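Long-range contacts in dicer Related Helicase (Caenorhabditis elegans, PDB 6M6Q), which probably hydrolyses ATP as an RNA-binding helicase of the RIG-I-like receptor family linked to RNA interference, and is represented here by its N-terminal domain: residues F36-C40 and Y51-F55; N47-F52 and A68-I72; M84-R88 and Q99-Y103; E234-E239 and K259-H263. One frame throughout, in Å; residues are numbered along the deposited sequence.

Contact 1. Residues F36-C40 and Y51-F55; sequences FLDVC and YFKLF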
loop_
_atom_site.group_PDB
_atom_site.type_symbol
_atom_site.label_atom_id
_atom_site.label_comp_id
_atom_site.label_asym_id
_atom_site.label_seq_id
_atom_site.Cartn_x
_atom_site.Cartn_y
_atom_site.Cartn_z
ATOM N N PHE B 36 19.232 -2.325 3.064
ATOM C CA PHE B 36 19.379 -1.133 3.939
ATOM C C PHE B 36 19.066 -1.524 5.380
ATOM O O PHE B 36 19.857 -1.170 6.262
ATOM C CB PHE B 36 18.480 0.004 3.468
ATOM C CG PHE B 36 18.284 1.097 4.484
ATOM C CD1 PHE B 36 19.342 1.905 4.873
ATOM C CD2 PHE B 36 17.035 1.334 5.037
ATOM C CE1 PHE B 36 19.157 2.905 5.812
ATOM C CE2 PHE B 36 16.850 2.337 5.966
ATOM C CZ PHE B 36 17.909 3.121 6.349
ATOM N N LEU B 37 17.968 -2.260 5.596
ATOM C CA LEU B 37 17.608 -2.850 6.924
ATOM C C LEU B 37 18.748 -3.740 7.367
ATOM O O LEU B 37 19.204 -3.535 8.475
ATOM C CB LEU B 37 16.291 -3.641 6.842
ATOM C CG LEU B 37 15.744 -4.213 8.165
ATOM C CD1 LEU B 37 15.317 -3.108 9.154
ATOM C CD2 LEU B 37 14.571 -5.152 7.894
ATOM N N ASP B 38 19.248 -4.608 6.471
ATOM C CA ASP B 38 20.374 -5.544 6.757
ATOM C C ASP B 38 21.579 -4.767 7.305
ATOM O O ASP B 38 22.165 -5.247 8.291
ATOM C CB ASP B 38 20.772 -6.383 5.540
ATOM C CG ASP B 38 21.826 -7.424 5.890
ATOM O OD1 ASP B 38 23.005 -7.194 5.552
ATOM O OD2 ASP B 38 21.485 -8.381 6.603
ATOM N N VAL B 39 21.926 -3.629 6.686
ATOM C CA VAL B 39 23.105 -2.770 7.040
ATOM C C VAL B 39 22.882 -2.162 8.438
ATOM O O VAL B 39 23.806 -2.228 9.272
ATOM C CB VAL B 39 23.345 -1.678 5.966
ATOM C CG1 VAL B 39 24.252 -0.558 6.464
ATOM C CG2 VAL B 39 23.901 -2.265 4.672
ATOM N N CYS B 40 21.689 -1.635 8.701
ATOM C CA CYS B 40 21.317 -1.048 10.016
ATOM C C CYS B 40 21.409 -2.128 11.108
ATOM O O CYS B 40 21.868 -1.805 12.199
ATOM C CB CYS B 40 19.920 -0.427 9.986
ATOM S SG CYS B 40 19.760 0.995 8.871
ATOM N N TYR B 51 23.106 2.197 13.700
ATOM C CA TYR B 51 22.773 3.253 12.703
ATOM C C TYR B 51 21.287 3.646 12.840
ATOM O O TYR B 51 20.917 4.738 12.373
ATOM C CB TYR B 51 23.064 2.802 11.264
ATOM C CG TYR B 51 24.516 2.560 10.902
ATOM C CD1 TYR B 51 25.559 3.008 11.704
ATOM C CD2 TYR B 51 24.848 1.887 9.729
ATOM C CE1 TYR B 51 26.884 2.776 11.363
ATOM C CE2 TYR B 51 26.166 1.638 9.382
ATOM C CZ TYR B 51 27.188 2.080 10.202
ATOM O OH TYR B 51 28.483 1.830 9.865
ATOM N N PHE B 52 20.458 2.795 13.460
ATOM C CA PHE B 52 19.010 3.054 13.648
ATOM C C PHE B 52 18.837 4.423 14.333
ATOM O O PHE B 52 17.853 5.139 14.042
ATOM C CB PHE B 52 18.341 1.927 14.458
ATOM C CG PHE B 52 18.037 0.648 13.704
ATOM C CD1 PHE B 52 16.910 0.536 12.898
ATOM C CD2 PHE B 52 18.842 -0.472 13.857
ATOM C CE1 PHE B 52 16.634 -0.649 12.231
ATOM C CE2 PHE B 52 18.558 -1.653 13.190
ATOM C CZ PHE B 52 17.464 -1.736 12.374
ATOM N N LYS B 53 19.780 4.792 15.206
ATOM C CA LYS B 53 19.666 5.998 16.075
ATOM C C LYS B 53 19.658 7.270 15.213
ATOM O O LYS B 53 19.049 8.260 15.650
ATOM C CB LYS B 53 20.790 6.043 17.109
ATOM C CG LYS B 53 20.418 6.740 18.408
ATOM C CD LYS B 53 21.595 7.028 19.303
ATOM C CE LYS B 53 21.177 7.605 20.638
ATOM N NZ LYS B 53 20.447 8.886 20.474
ATOM N N LEU B 54 20.282 7.233 14.026
ATOM C CA LEU B 54 20.365 8.393 13.090
ATOM C C LEU B 54 18.960 8.780 12.587
ATOM O O LEU B 54 18.871 9.794 11.869
ATOM C CB LEU B 54 21.270 8.045 11.899
ATOM C CG LEU B 54 22.739 7.778 12.217
ATOM C CD1 LEU B 54 23.373 6.894 11.139
ATOM C CD2 LEU B 54 23.510 9.082 12.363
ATOM N N PHE B 55 17.916 7.997 12.906
ATOM C CA PHE B 55 16.536 8.187 12.373
ATOM C C PHE B 55 15.574 8.595 13.503
ATOM O O PHE B 55 14.356 8.706 13.241
ATOM C CB PHE B 55 16.067 6.918 11.652
ATOM C CG PHE B 55 16.936 6.499 10.492
ATOM C CD1 PHE B 55 18.007 5.641 10.679
ATOM C CD2 PHE B 55 16.687 6.966 9.212
ATOM C CE1 PHE B 55 18.819 5.275 9.619
ATOM C CE2 PHE B 55 17.496 6.594 8.151
ATOM C CZ PHE B 55 18.564 5.755 8.359
#
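A buried aromatic cluster in the all-helical N-terminal domain brings Phe36 and Cys40 of one helix against Phe52 and Phe55 of the 3-10 turn that follows it. The evidence for a specific fit is clearest at Cys40. Its CB stands over one face of the Phe52 ring, 3.8 Å from the ring centroid, a CH-pi contact displaced slightly toward the rim. With SG anti to the carbonyl carbon (chi1 -65°), the sulfur continues away from that face, and Cys40 SG lies 4.9 Å from the Phe52 centroid in a long sulfur-aromatic contact only 9° off the ring normal. The same sulfur comes above a face of the Phe36 ring, so it lies between two phenylalanines. Phe36 and Phe55 approach from opposite directions, their CZ atoms 3.4 Å apart and their planes inclined at 75°. Leu37 CD1 reaches the edge of the Phe52 ring, 4.1 Å from CZ. Toward the more exposed end, Val39 CG1 meets the edge of the Tyr51 ring. Helix 94-127 borders the cluster through Phe123, whose ring meets Phe52 and stands edge-to-face with Phe55, and through Leu124 and Val127; helix 131-144 adds Ile136 against Phe55 and Ala137 against Phe36.

Contact 2. Residues N47-F52 and A68-I72; sequences NDIGYF and ARMII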
loop_
_atom_site.group_PDB
_atom_site.type_symbol
_atom_site.label_atom_id
_atom_site.label_comp_id
_atom_site.label_asym_id
_atom_site.label_seq_id
_atom_site.Cartn_x
_atom_site.Cartn_y
_atom_site.Cartn_z
ATOM N N ASN B 47 24.798 -4.063 22.516
ATOM C CA ASN B 47 23.630 -3.489 23.247
ATOM C C ASN B 47 23.336 -2.053 22.785
ATOM O O ASN B 47 22.516 -1.398 23.445
ATOM C CB ASN B 47 23.827 -3.539 24.762
ATOM C CG ASN B 47 23.956 -4.953 25.273
ATOM O OD1 ASN B 47 23.113 -5.798 24.981
ATOM N ND2 ASN B 47 25.002 -5.220 26.038
ATOM N N ASP B 48 23.897 -1.620 21.650
ATOM C CA ASP B 48 23.558 -0.327 20.999
ATOM C C ASP B 48 22.615 -0.600 19.821
ATOM O O ASP B 48 22.540 -1.760 19.361
ATOM C CB ASP B 48 24.819 0.453 20.608
ATOM C CG ASP B 48 25.729 -0.222 19.587
ATOM O OD1 ASP B 48 26.293 -1.287 19.906
ATOM O OD2 ASP B 48 25.904 0.352 18.502
ATOM N N ILE B 49 21.846 0.402 19.415
ATOM C CA ILE B 49 20.880 0.273 18.288
ATOM C C ILE B 49 21.586 0.674 16.985
ATOM O O ILE B 49 20.949 0.610 15.931
ATOM C CB ILE B 49 19.584 1.076 18.550
ATOM C CG1 ILE B 49 19.840 2.576 18.699
ATOM C CG2 ILE B 49 18.837 0.512 19.758
ATOM C CD1 ILE B 49 18.587 3.426 18.587
ATOM N N GLY B 50 22.887 0.972 17.047
ATOM C CA GLY B 50 23.730 1.254 15.863
ATOM C C GLY B 50 23.172 2.390 15.019
ATOM O O GLY B 50 22.805 3.424 15.593
ATOM N N TYR B 51 23.106 2.197 13.700
ATOM C CA TYR B 51 22.773 3.253 12.703
ATOM C C TYR B 51 21.287 3.646 12.840
ATOM O O TYR B 51 20.917 4.738 12.373
ATOM C CB TYR B 51 23.064 2.802 11.264
ATOM C CG TYR B 51 24.516 2.560 10.902
ATOM C CD1 TYR B 51 25.559 3.008 11.704
ATOM C CD2 TYR B 51 24.848 1.887 9.729
ATOM C CE1 TYR B 51 26.884 2.776 11.363
ATOM C CE2 TYR B 51 26.166 1.638 9.382
ATOM C CZ TYR B 51 27.188 2.080 10.202
ATOM O OH TYR B 51 28.483 1.830 9.865
ATOM N N PHE B 52 20.458 2.795 13.460
ATOM C CA PHE B 52 19.010 3.054 13.648
ATOM C C PHE B 52 18.837 4.423 14.333
ATOM O O PHE B 52 17.853 5.139 14.042
ATOM C CB PHE B 52 18.341 1.927 14.458
ATOM C CG PHE B 52 18.037 0.648 13.704
ATOM C CD1 PHE B 52 16.910 0.536 12.898
ATOM C CD2 PHE B 52 18.842 -0.472 13.857
ATOM C CE1 PHE B 52 16.634 -0.649 12.231
ATOM C CE2 PHE B 52 18.558 -1.653 13.190
ATOM C CZ PHE B 52 17.464 -1.736 12.374
ATOM N N ALA B 68 13.554 -0.403 17.008
ATOM C CA ALA B 68 14.891 -1.016 16.854
ATOM C C ALA B 68 14.945 -2.293 17.690
ATOM O O ALA B 68 15.205 -3.344 17.119
ATOM C CB ALA B 68 15.985 -0.048 17.238
ATOM N N ARG B 69 14.662 -2.201 18.986
ATOM C CA ARG B 69 14.690 -3.367 19.909
ATOM C C ARG B 69 13.823 -4.472 19.329
ATOM O O ARG B 69 14.374 -5.527 18.986
ATOM C CB ARG B 69 14.199 -2.978 21.299
ATOM C CG ARG B 69 15.066 -1.939 21.988
ATOM C CD ARG B 69 16.531 -2.186 21.719
ATOM N NE ARG B 69 17.350 -1.281 22.491
ATOM C CZ ARG B 69 18.624 -1.477 22.784
ATOM N NH1 ARG B 69 19.252 -2.566 22.374
ATOM N NH2 ARG B 69 19.269 -0.575 23.495
ATOM N N MET B 70 12.535 -4.210 19.145
ATOM C CA MET B 70 11.570 -5.221 18.647
ATOM C C MET B 70 12.169 -5.996 17.459
ATOM O O MET B 70 11.821 -7.152 17.303
ATOM C CB MET B 70 10.262 -4.569 18.229
ATOM C CG MET B 70 9.393 -4.191 19.415
ATOM S SD MET B 70 8.684 -5.641 20.252
ATOM C CE MET B 70 7.195 -4.916 20.942
ATOM N N ILE B 71 13.100 -5.389 16.717
ATOM C CA ILE B 71 13.734 -5.977 15.504
ATOM C C ILE B 71 14.940 -6.849 15.911
ATOM O O ILE B 71 15.070 -7.959 15.347
ATOM C CB ILE B 71 14.116 -4.866 14.499
ATOM C CG1 ILE B 71 12.875 -4.182 13.903
ATOM C CG2 ILE B 71 15.043 -5.403 13.406
ATOM C CD1 ILE B 71 13.185 -2.887 13.176
ATOM N N ILE B 72 15.793 -6.374 16.831
ATOM C CA ILE B 72 17.137 -6.983 17.119
ATOM C C ILE B 72 17.098 -7.823 18.408
ATOM O O ILE B 72 17.958 -8.714 18.538
ATOM C CB ILE B 72 18.239 -5.912 17.187
ATOM C CG1 ILE B 72 17.948 -4.848 18.249
ATOM C CG2 ILE B 72 18.460 -5.305 15.817
ATOM C CD1 ILE B 72 19.077 -3.857 18.447
#
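Ile49 and Phe52 of the loop meet Ala68 through carbon alone, and these apolar contacts form the inner part of the interface. Ile49 CG2 comes within 3.8 Å of Ala68 CB, while the same methyl of Ala68 lies 4.1 Å from Phe52 CB. Farther out on the Phe52 ring, CE1 meets Ile71 CD1 at 4.2 Å and CE2 is loosely approached by Ile72 CG2; both isoleucines come in obliquely to the ring. A second kind of contact sets a methyl on a charged plane: Ile49 CG2 sits over the centre of the Arg69 guanidinium, 3.6 Å from CZ, the two side chains crossing at about a right angle. Arg69 starts out directed away from the loop, and its bend at chi2 (-39°) turns the guanidinium back over Ile49. The polar contact is slight. At the edge of that group and in its plane, Arg69 NH2 gives a weak hydrogen bond of 3.4 Å to the O of Asn47, a residue that is itself poorly ordered. NH2 also forms a salt bridge with Glu65. A leucine in place of Arg69 would probably leave Glu65 without its charged mate and Asn47 O without this donor. The chemistry therefore implies an interface held chiefly by apolar burial, with the guanidinium serving both as a flat lid on Ile49 and as a polar link at the rim.

Contact 3. Residues M84-R88 and Q99-Y103; sequences MIKIR and QAETY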
loop_
_atom_site.group_PDB
_atom_site.type_symbol
_atom_site.label_atom_id
_atom_site.label_comp_id
_atom_site.label_asym_id
_atom_site.label_seq_id
_atom_site.Cartn_x
_atom_site.Cartn_y
_atom_site.Cartn_z
ATOM N N MET B 84 4.522 -25.412 25.698
ATOM C CA MET B 84 5.697 -26.326 25.725
ATOM C C MET B 84 5.788 -26.996 27.096
ATOM O O MET B 84 5.957 -28.242 27.128
ATOM C CB MET B 84 7.014 -25.602 25.442
ATOM C CG MET B 84 8.232 -26.541 25.316
ATOM S SD MET B 84 7.983 -27.856 24.069
ATOM C CE MET B 84 8.566 -27.054 22.581
ATOM N N ILE B 85 5.690 -26.215 28.176
ATOM C CA ILE B 85 5.852 -26.722 29.567
ATOM C C ILE B 85 4.724 -27.711 29.844
ATOM O O ILE B 85 5.016 -28.770 30.454
ATOM C CB ILE B 85 5.890 -25.570 30.597
ATOM C CG1 ILE B 85 7.163 -24.729 30.442
ATOM C CG2 ILE B 85 5.725 -26.089 32.033
ATOM C CD1 ILE B 85 7.019 -23.314 30.942
ATOM N N LYS B 86 3.516 -27.440 29.328
ATOM C CA LYS B 86 2.319 -28.300 29.570
ATOM C C LYS B 86 2.496 -29.643 28.842
ATOM O O LYS B 86 2.204 -30.678 29.453
ATOM C CB LYS B 86 1.034 -27.597 29.133
ATOM C CG LYS B 86 0.483 -26.585 30.121
ATOM C CD LYS B 86 -0.726 -25.891 29.590
ATOM C CE LYS B 86 -1.041 -24.600 30.303
ATOM N NZ LYS B 86 -2.091 -23.849 29.579
ATOM N N ILE B 87 2.998 -29.616 27.604
ATOM C CA ILE B 87 3.252 -30.828 26.774
ATOM C C ILE B 87 4.226 -31.736 27.547
ATOM O O ILE B 87 3.925 -32.926 27.688
ATOM C CB ILE B 87 3.783 -30.444 25.365
ATOM C CG1 ILE B 87 2.773 -29.602 24.553
ATOM C CG2 ILE B 87 4.246 -31.674 24.591
ATOM C CD1 ILE B 87 1.623 -30.376 23.923
ATOM N N ARG B 88 5.326 -31.178 28.062
ATOM C CA ARG B 88 6.452 -31.951 28.670
ATOM C C ARG B 88 6.027 -32.497 30.042
ATOM O O ARG B 88 6.782 -33.308 30.612
ATOM C CB ARG B 88 7.721 -31.094 28.791
ATOM C CG ARG B 88 8.276 -30.613 27.458
ATOM C CD ARG B 88 9.754 -30.876 27.282
ATOM N NE ARG B 88 10.542 -29.688 27.574
ATOM C CZ ARG B 88 11.131 -28.908 26.664
ATOM N NH1 ARG B 88 11.053 -29.190 25.373
ATOM N NH2 ARG B 88 11.820 -27.853 27.057
ATOM N N GLN B 99 6.102 -34.735 18.269
ATOM C CA GLN B 99 5.328 -34.058 17.181
ATOM C C GLN B 99 4.775 -32.731 17.746
ATOM O O GLN B 99 4.964 -31.679 17.109
ATOM C CB GLN B 99 4.190 -34.939 16.608
ATOM C CG GLN B 99 4.656 -36.145 15.759
ATOM C CD GLN B 99 3.527 -36.959 15.126
ATOM O OE1 GLN B 99 3.169 -36.765 13.964
ATOM N NE2 GLN B 99 2.966 -37.900 15.874
ATOM N N ALA B 100 4.145 -32.785 18.913
ATOM C CA ALA B 100 3.541 -31.620 19.586
ATOM C C ALA B 100 4.624 -30.559 19.814
ATOM O O ALA B 100 4.372 -29.402 19.542
ATOM C CB ALA B 100 2.905 -32.062 20.881
ATOM N N GLU B 101 5.783 -30.977 20.310
ATOM C CA GLU B 101 6.902 -30.086 20.675
ATOM C C GLU B 101 7.358 -29.334 19.421
ATOM O O GLU B 101 7.672 -28.140 19.536
ATOM C CB GLU B 101 8.055 -30.877 21.306
ATOM C CG GLU B 101 7.825 -31.268 22.769
ATOM C CD GLU B 101 9.053 -31.842 23.481
ATOM O OE1 GLU B 101 8.910 -32.869 24.174
ATOM O OE2 GLU B 101 10.157 -31.276 23.317
ATOM N N THR B 102 7.405 -29.998 18.264
ATOM C CA THR B 102 7.915 -29.382 17.006
ATOM C C THR B 102 6.901 -28.336 16.538
ATOM O O THR B 102 7.332 -27.264 16.113
ATOM C CB THR B 102 8.236 -30.417 15.916
ATOM O OG1 THR B 102 7.082 -31.226 15.735
ATOM C CG2 THR B 102 9.424 -31.293 16.250
ATOM N N TYR B 103 5.613 -28.596 16.738
ATOM C CA TYR B 103 4.523 -27.678 16.347
ATOM C C TYR B 103 4.585 -26.423 17.224
ATOM O O TYR B 103 4.412 -25.317 16.701
ATOM C CB TYR B 103 3.157 -28.352 16.419
ATOM C CG TYR B 103 2.092 -27.560 15.708
ATOM C CD1 TYR B 103 1.998 -27.575 14.321
ATOM C CD2 TYR B 103 1.268 -26.682 16.403
ATOM C CE1 TYR B 103 1.043 -26.818 13.652
ATOM C CE2 TYR B 103 0.316 -25.912 15.747
ATOM C CZ TYR B 103 0.194 -25.991 14.371
ATOM O OH TYR B 103 -0.746 -25.246 13.726
#
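Glu101 extends between Met84, Ile87 and Arg88, and each of the three meets a different part of it. Met84 crosses it at about a right angle near the base. The methionine leaves its helix with CG anti to the backbone N (chi1 -174°), and bends at chi2 and chi3 then bring SD to 3.7 Å from Glu101 CG and CE to 3.4 Å from Glu101 O. Ile87 slides past the glutamate in the opposite direction, its CG2 lying 4.0 Å from Glu101 CG. The other branch of Ile87 reaches the preceding residue, its CD1 3.7 Å from Ala100 CB.

The backbones of residues 84-88 and 99-103 run in roughly opposite senses, as in a helical hairpin: short helix 82-87 returns through a brief connection into long helix 94-127, with the nearest CA atoms, those of Met84 and Glu101, 6.4 Å apart. At the surface of this hairpin, Arg88 crosses the carboxylate end of Glu101 at about a right angle. Arg88 NH1 forms a salt bridge to Glu101 OE2 at 3.1 Å. The oxygen lies in the guanidinium plane, but the nitrogen approaches 61° out of the carboxylate plane, and the two planes are 65° apart. The other oxygen, OE1, is engaged by Arg97 NE in a second salt bridge. An alanine in place of Glu101 would probably leave both Arg88 and Arg97 without their shared carboxylate and open a gap beside the Met84 sulfur. One face of the Arg88 guanidinium is covered within its own segment by Met84 CG.

Contact 4. Residues E234-E239 and K259-H263; sequences EDLLTE and KWSLH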
loop_
_atom_site.group_PDB
_atom_site.type_symbol
_atom_site.label_atom_id
_atom_site.label_comp_id
_atom_site.label_asym_id
_atom_site.label_seq_id
_atom_site.Cartn_x
_atom_site.Cartn_y
_atom_site.Cartn_z
ATOM N N GLU B 234 17.763 -12.267 6.740
ATOM C CA GLU B 234 17.676 -13.381 5.769
ATOM C C GLU B 234 16.434 -14.247 6.054
ATOM O O GLU B 234 15.658 -14.446 5.123
ATOM C CB GLU B 234 18.943 -14.222 5.807
ATOM C CG GLU B 234 18.921 -15.347 4.793
ATOM C CD GLU B 234 19.001 -14.888 3.349
ATOM O OE1 GLU B 234 20.005 -14.190 3.006
ATOM O OE2 GLU B 234 18.065 -15.233 2.552
ATOM N N ASP B 235 16.282 -14.752 7.294
ATOM C CA ASP B 235 15.195 -15.703 7.685
ATOM C C ASP B 235 13.864 -14.944 7.855
ATOM O O ASP B 235 12.743 -15.627 7.903
ATOM C CB ASP B 235 15.579 -16.485 8.948
ATOM C CG ASP B 235 15.164 -15.818 10.250
ATOM O OD1 ASP B 235 16.069 -15.390 11.001
ATOM O OD2 ASP B 235 13.937 -15.765 10.524
ATOM N N LEU B 236 13.934 -13.633 7.978
ATOM C CA LEU B 236 12.747 -12.768 8.109
ATOM C C LEU B 236 12.024 -12.706 6.759
ATOM O O LEU B 236 10.790 -12.609 6.771
ATOM C CB LEU B 236 13.225 -11.404 8.591
ATOM C CG LEU B 236 12.181 -10.306 8.678
ATOM C CD1 LEU B 236 11.134 -10.632 9.723
ATOM C CD2 LEU B 236 12.855 -8.987 9.005
ATOM N N LEU B 237 12.764 -12.841 5.650
ATOM C CA LEU B 237 12.254 -12.651 4.265
ATOM C C LEU B 237 12.091 -13.995 3.532
ATOM O O LEU B 237 11.568 -13.973 2.402
ATOM C CB LEU B 237 13.230 -11.739 3.515
ATOM C CG LEU B 237 13.527 -10.399 4.192
ATOM C CD1 LEU B 237 14.664 -9.670 3.499
ATOM C CD2 LEU B 237 12.285 -9.532 4.224
ATOM N N THR B 238 12.542 -15.113 4.116
ATOM C CA THR B 238 12.477 -16.465 3.472
ATOM C C THR B 238 11.301 -17.253 4.043
ATOM O O THR B 238 11.245 -17.440 5.264
ATOM C CB THR B 238 13.792 -17.259 3.581
ATOM O OG1 THR B 238 14.196 -17.377 4.941
ATOM C CG2 THR B 238 14.927 -16.629 2.800
ATOM N N GLU B 239 10.418 -17.714 3.160
ATOM C CA GLU B 239 9.242 -18.584 3.468
ATOM C C GLU B 239 9.713 -20.023 3.734
ATOM O O GLU B 239 9.817 -20.385 4.925
ATOM C CB GLU B 239 8.255 -18.549 2.294
ATOM C CG GLU B 239 8.915 -18.774 0.931
ATOM C CD GLU B 239 9.334 -17.511 0.180
ATOM O OE1 GLU B 239 9.895 -16.596 0.820
ATOM O OE2 GLU B 239 9.093 -17.445 -1.043
ATOM N N LYS B 259 15.886 -21.950 -1.542
ATOM C CA LYS B 259 14.862 -21.024 -0.984
ATOM C C LYS B 259 15.042 -19.610 -1.576
ATOM O O LYS B 259 16.188 -19.078 -1.579
ATOM C CB LYS B 259 14.949 -21.012 0.544
ATOM C CG LYS B 259 14.471 -22.289 1.226
ATOM C CD LYS B 259 14.379 -22.188 2.745
ATOM C CE LYS B 259 13.023 -21.710 3.235
ATOM N NZ LYS B 259 12.867 -21.885 4.703
ATOM N N TRP B 260 13.946 -19.021 -2.039
ATOM C CA TRP B 260 13.867 -17.615 -2.519
ATOM C C TRP B 260 13.623 -16.680 -1.336
ATOM O O TRP B 260 13.352 -17.184 -0.243
ATOM C CB TRP B 260 12.766 -17.495 -3.557
ATOM C CG TRP B 260 12.873 -16.298 -4.444
ATOM C CD1 TRP B 260 12.105 -15.177 -4.378
ATOM C CD2 TRP B 260 13.743 -16.126 -5.584
ATOM N NE1 TRP B 260 12.439 -14.314 -5.379
ATOM C CE2 TRP B 260 13.433 -14.866 -6.139
ATOM C CE3 TRP B 260 14.739 -16.904 -6.195
ATOM C CZ2 TRP B 260 14.091 -14.363 -7.261
ATOM C CZ3 TRP B 260 15.379 -16.410 -7.312
ATOM C CH2 TRP B 260 15.053 -15.158 -7.838
ATOM N N SER B 261 13.772 -15.372 -1.545
ATOM C CA SER B 261 13.563 -14.314 -0.514
ATOM C C SER B 261 12.915 -13.083 -1.155
ATOM O O SER B 261 12.936 -12.972 -2.401
ATOM C CB SER B 261 14.848 -13.950 0.166
ATOM O OG SER B 261 15.729 -13.275 -0.720
ATOM N N LEU B 262 12.354 -12.195 -0.337
ATOM C CA LEU B 262 11.710 -10.952 -0.815
ATOM C C LEU B 262 12.790 -10.023 -1.374
ATOM O O LEU B 262 12.477 -9.256 -2.325
ATOM C CB LEU B 262 10.950 -10.296 0.330
ATOM C CG LEU B 262 9.747 -11.072 0.840
ATOM C CD1 LEU B 262 9.220 -10.441 2.101
ATOM C CD2 LEU B 262 8.663 -11.145 -0.211
ATOM N N HIS B 263 14.017 -10.128 -0.845
ATOM C CA HIS B 263 15.185 -9.332 -1.284
ATOM C C HIS B 263 15.600 -9.782 -2.676
ATOM O O HIS B 263 15.920 -8.905 -3.511
ATOM C CB HIS B 263 16.354 -9.420 -0.299
ATOM C CG HIS B 263 17.552 -8.659 -0.764
ATOM N ND1 HIS B 263 17.525 -7.289 -0.976
ATOM C CD2 HIS B 263 18.809 -9.058 -1.054
ATOM C CE1 HIS B 263 18.716 -6.886 -1.357
ATOM N NE2 HIS B 263 19.518 -7.950 -1.421
#
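Lys259 points toward the 234-239 segment, and its NZ makes a weak hydrogen bond to Glu239 O at 3.4 Å, beside the point where the modelled chain breaks off. Glu239 is poorly ordered, so this end is the less certain one. Trp260 contributes its backbone: its O lies 3.5 Å from Thr238 CG2, while the indole lies on the far side from segment 234-239, its NE1 donating to Thr265 OG1. Ser261 comes next, at the closest backbone approach. Its CA makes a CA-H...O contact with Leu237 O at 3.5 Å, and its CB rests 3.8 Å from Thr238 CG2. With OG between the backbone N and the carbonyl carbon (chi1 69°), the serine hydroxyl accepts from Lys264 N and N-caps helix 262-271. Leu262 opens that helix, and its N donates a weak hydrogen bond to Leu237 O, 3.4 Å long and bent to 143°. Leu262 CD1 meets Leu237 CD2 at 3.8 Å, a leucine pair beside the polar link. His263 CB then touches Leu237 CD1 at 4.2 Å. The contact thus joins the end of helix 231-236 to the start of helix 262-271, with Trp34 of helix 33-42 against Leu237, Leu262 and His263, and Arg117 of helix 94-127 against Leu262.

Contacts 1 and 2 adjoin, their centres about 8 Å apart, and overlap at Tyr51 and Phe52, of which Phe52 makes contacts in both; the loop between helices 33-42 and 63-72 is therefore fixed to both helices. Contact 3 follows in the chain but lies apart, its centre about 37 Å from that of contact 1. Contact 4 comes last in sequence yet returns to helix 33-42, which supplies one segment of contact 1 and packs against side chains of contact 4; the two centres are about 19 Å apart. The common element is helix 94-127, which forms one side of contact 3 and touches side chains of the other three, so this long helix connects the early and later parts of the N-terminal domain.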